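Local coordinates for protein HicA3 Toxin (Yersinia pestis, PDB 4P78) that acts as the toxin of a toxin-antitoxin pair, probably an RNA-targeting HicA-family protein that is held in complex with its HicB3 antitoxin, at residues C[26-30]-C[41-45]. Sequence-based numbering, arbitrary orientation.
Sequences GSHVT and TLPYP
The antiparallel hairpin of strands 27-33 and 36-44, part of the three-stranded sheet of this HicA-family toxin, is joined here through Val-29 and Leu-42. Their backbones form a hydrogen-bonded pair: Val-29 N to Leu-42 O and Leu-42 N to Val-29 O both measure 2.9 Å, the second nearly straight at 173°. The CA of His-28 also approaches Leu-42 O at 3.2 Å, a CA-H...O contact beside the N-H bond. Tyr-44 N makes a longer bond to Ser-27 O, 3.2 Å, with the donor out of the carbonyl plane. Ser-27 OG adds a second bond, donating to Tyr-44 O at 3.0 Å, also from out of the carbonyl plane. The same OG lies at the edge of the Tyr-44 ring, 3.4 Å from CD2. With its CG trans to the backbone N (chi1 163°), Tyr-44 brings its ring alongside Val-29, on the sheet face the two residues share. Val-29 CG2 lies over one face of the Tyr-44 ring in a CH-pi contact, 4.0 Å from the centroid and 29° off the normal. Thr-30 and Thr-41 run side by side on the face opposite Val-29 and Tyr-44; Thr-30 OG1 is hydrogen-bonded to Arg-18 NH1, and Thr-41 OG1 to ND1 of His-45 of the HicB3 antitoxin chain. Two short backbone bonds thus fix the Val-29/Leu-42 register, side-chain contacts reinforce one face, and the opposite one turns a threonine hydroxyl to the antitoxin.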
ATOM      1  N   GLY C  26     -13.103  14.744  -3.267  1.00 65.45           N
ATOM      2  CA  GLY C  26     -13.174  15.751  -2.223  1.00 59.53           C
ATOM      3  C   GLY C  26     -12.408  16.964  -2.704  1.00 51.32           C
ATOM      4  O   GLY C  26     -11.954  16.987  -3.849  1.00 52.15           O
ATOM      5  N   SER C  27     -12.253  17.972  -1.852  1.00 47.89           N
ATOM      6  CA  SER C  27     -11.512  19.149  -2.276  1.00 37.41           C
ATOM      7  C   SER C  27     -10.154  19.240  -1.568  1.00 33.50           C
ATOM      8  O   SER C  27      -9.811  18.437  -0.678  1.00 29.79           O
ATOM      9  CB  SER C  27     -12.350  20.430  -2.069  1.00 37.78           C
ATOM     10  OG  SER C  27     -12.284  20.938  -0.742  1.00 41.40           O
ATOM     11  N   HIS C  28      -9.365  20.196  -2.031  1.00 26.73           N
ATOM     12  CA  HIS C  28      -8.002  20.403  -1.577  1.00 28.05           C
ATOM     13  C   HIS C  28      -7.802  21.893  -1.397  1.00 25.62           C
ATOM     14  O   HIS C  28      -8.483  22.683  -2.044  1.00 25.88           O
ATOM     15  CB  HIS C  28      -6.984  19.869  -2.594  1.00 26.66           C
ATOM     16  CG  HIS C  28      -7.286  18.492  -3.087  1.00 31.60           C
ATOM     17  ND1 HIS C  28      -6.634  17.377  -2.612  1.00 30.17           N
ATOM     18  CD2 HIS C  28      -8.182  18.049  -4.004  1.00 31.97           C
ATOM     19  CE1 HIS C  28      -7.114  16.303  -3.219  1.00 31.84           C
ATOM     20  NE2 HIS C  28      -8.047  16.688  -4.072  1.00 30.97           N
ATOM     21  N   VAL C  29      -6.868  22.272  -0.534  1.00 23.65           N
ATOM     22  CA  VAL C  29      -6.448  23.664  -0.446  1.00 23.77           C
ATOM     23  C   VAL C  29      -4.941  23.705  -0.760  1.00 24.45           C
ATOM     24  O   VAL C  29      -4.174  22.914  -0.213  1.00 22.35           O
ATOM     25  CB  VAL C  29      -6.778  24.261   0.945  1.00 25.02           C
ATOM     26  CG1 VAL C  29      -6.172  25.654   1.129  1.00 22.05           C
ATOM     27  CG2 VAL C  29      -8.294  24.326   1.151  1.00 26.88           C
ATOM     28  N   THR C  30      -4.535  24.573  -1.687  1.00 21.27           N
ATOM     29  CA  THR C  30      -3.112  24.818  -1.925  1.00 22.02           C
ATOM     30  C   THR C  30      -2.650  26.097  -1.219  1.00 23.40           C
ATOM     31  O   THR C  30      -3.404  27.073  -1.083  1.00 22.88           O
ATOM     32  CB  THR C  30      -2.760  24.918  -3.436  1.00 21.44           C
ATOM     33  OG1 THR C  30      -3.393  26.053  -4.046  1.00 24.46           O
ATOM     34  CG2 THR C  30      -3.140  23.637  -4.170  1.00 21.89           C
ATOM     35  N   THR C  41      -0.025  21.225  -0.613  1.00 20.70           N
ATOM     36  CA  THR C  41      -1.361  20.752  -0.966  1.00 20.81           C
ATOM     37  C   THR C  41      -1.944  19.953   0.197  1.00 22.03           C
ATOM     38  O   THR C  41      -1.388  18.920   0.603  1.00 22.70           O
ATOM     39  CB  THR C  41      -1.355  19.869  -2.255  1.00 22.60           C
ATOM     40  OG1 THR C  41      -0.803  20.601  -3.354  1.00 21.52           O
ATOM     41  CG2 THR C  41      -2.761  19.430  -2.613  1.00 23.13           C
ATOM     42  N   LEU C  42      -3.063  20.444   0.725  1.00 23.50           N
ATOM     43  CA  LEU C  42      -3.753  19.834   1.864  1.00 24.81           C
ATOM     44  C   LEU C  42      -5.111  19.264   1.496  1.00 22.68           C
ATOM     45  O   LEU C  42      -5.859  19.882   0.741  1.00 24.82           O
ATOM     46  CB  LEU C  42      -3.970  20.861   2.979  1.00 28.85           C
ATOM     47  CG  LEU C  42      -2.775  21.385   3.752  1.00 30.15           C
ATOM     48  CD1 LEU C  42      -3.247  22.430   4.765  1.00 28.50           C
ATOM     49  CD2 LEU C  42      -2.124  20.199   4.440  1.00 25.05           C
ATOM     50  N   PRO C  43      -5.449  18.090   2.056  1.00 22.56           N
ATOM     51  CA  PRO C  43      -6.835  17.610   1.981  1.00 23.47           C
ATOM     52  C   PRO C  43      -7.747  18.520   2.805  1.00 24.65           C
ATOM     53  O   PRO C  43      -7.336  18.974   3.871  1.00 24.44           O
ATOM     54  CB  PRO C  43      -6.767  16.209   2.597  1.00 20.10           C
ATOM     55  CG  PRO C  43      -5.608  16.273   3.545  1.00 24.22           C
ATOM     56  CD  PRO C  43      -4.604  17.238   2.915  1.00 21.38           C
ATOM     57  N   TYR C  44      -8.965  18.776   2.344  1.00 26.52           N
ATOM     58  CA  TYR C  44      -9.842  19.696   3.070  1.00 25.28           C
ATOM     59  C   TYR C  44     -11.303  19.418   2.716  1.00 25.43           C
ATOM     60  O   TYR C  44     -11.624  19.136   1.560  1.00 27.35           O
ATOM     61  CB  TYR C  44      -9.434  21.159   2.758  1.00 28.71           C
ATOM     62  CG  TYR C  44     -10.469  22.226   3.092  1.00 27.26           C
ATOM     63  CD1 TYR C  44     -10.453  22.889   4.313  1.00 24.94           C
ATOM     64  CD2 TYR C  44     -11.451  22.568   2.173  1.00 27.90           C
ATOM     65  CE1 TYR C  44     -11.397  23.854   4.612  1.00 25.98           C
ATOM     66  CE2 TYR C  44     -12.398  23.526   2.460  1.00 28.02           C
ATOM     67  CZ  TYR C  44     -12.368  24.163   3.675  1.00 26.51           C
ATOM     68  OH  TYR C  44     -13.318  25.106   3.937  1.00 25.98           O
ATOM     69  N   PRO C  45     -12.198  19.477   3.712  1.00 26.33           N
ATOM     70  CA  PRO C  45     -11.929  19.709   5.134  1.00 26.58           C
ATOM     71  C   PRO C  45     -11.811  18.403   5.929  1.00 29.44           C
ATOM     72  O   PRO C  45     -12.471  17.422   5.591  1.00 34.01           O
ATOM     73  CB  PRO C  45     -13.152  20.508   5.575  1.00 28.57           C
ATOM     74  CG  PRO C  45     -14.276  19.916   4.729  1.00 26.02           C
ATOM     75  CD  PRO C  45     -13.646  19.488   3.421  1.00 27.99           C
TER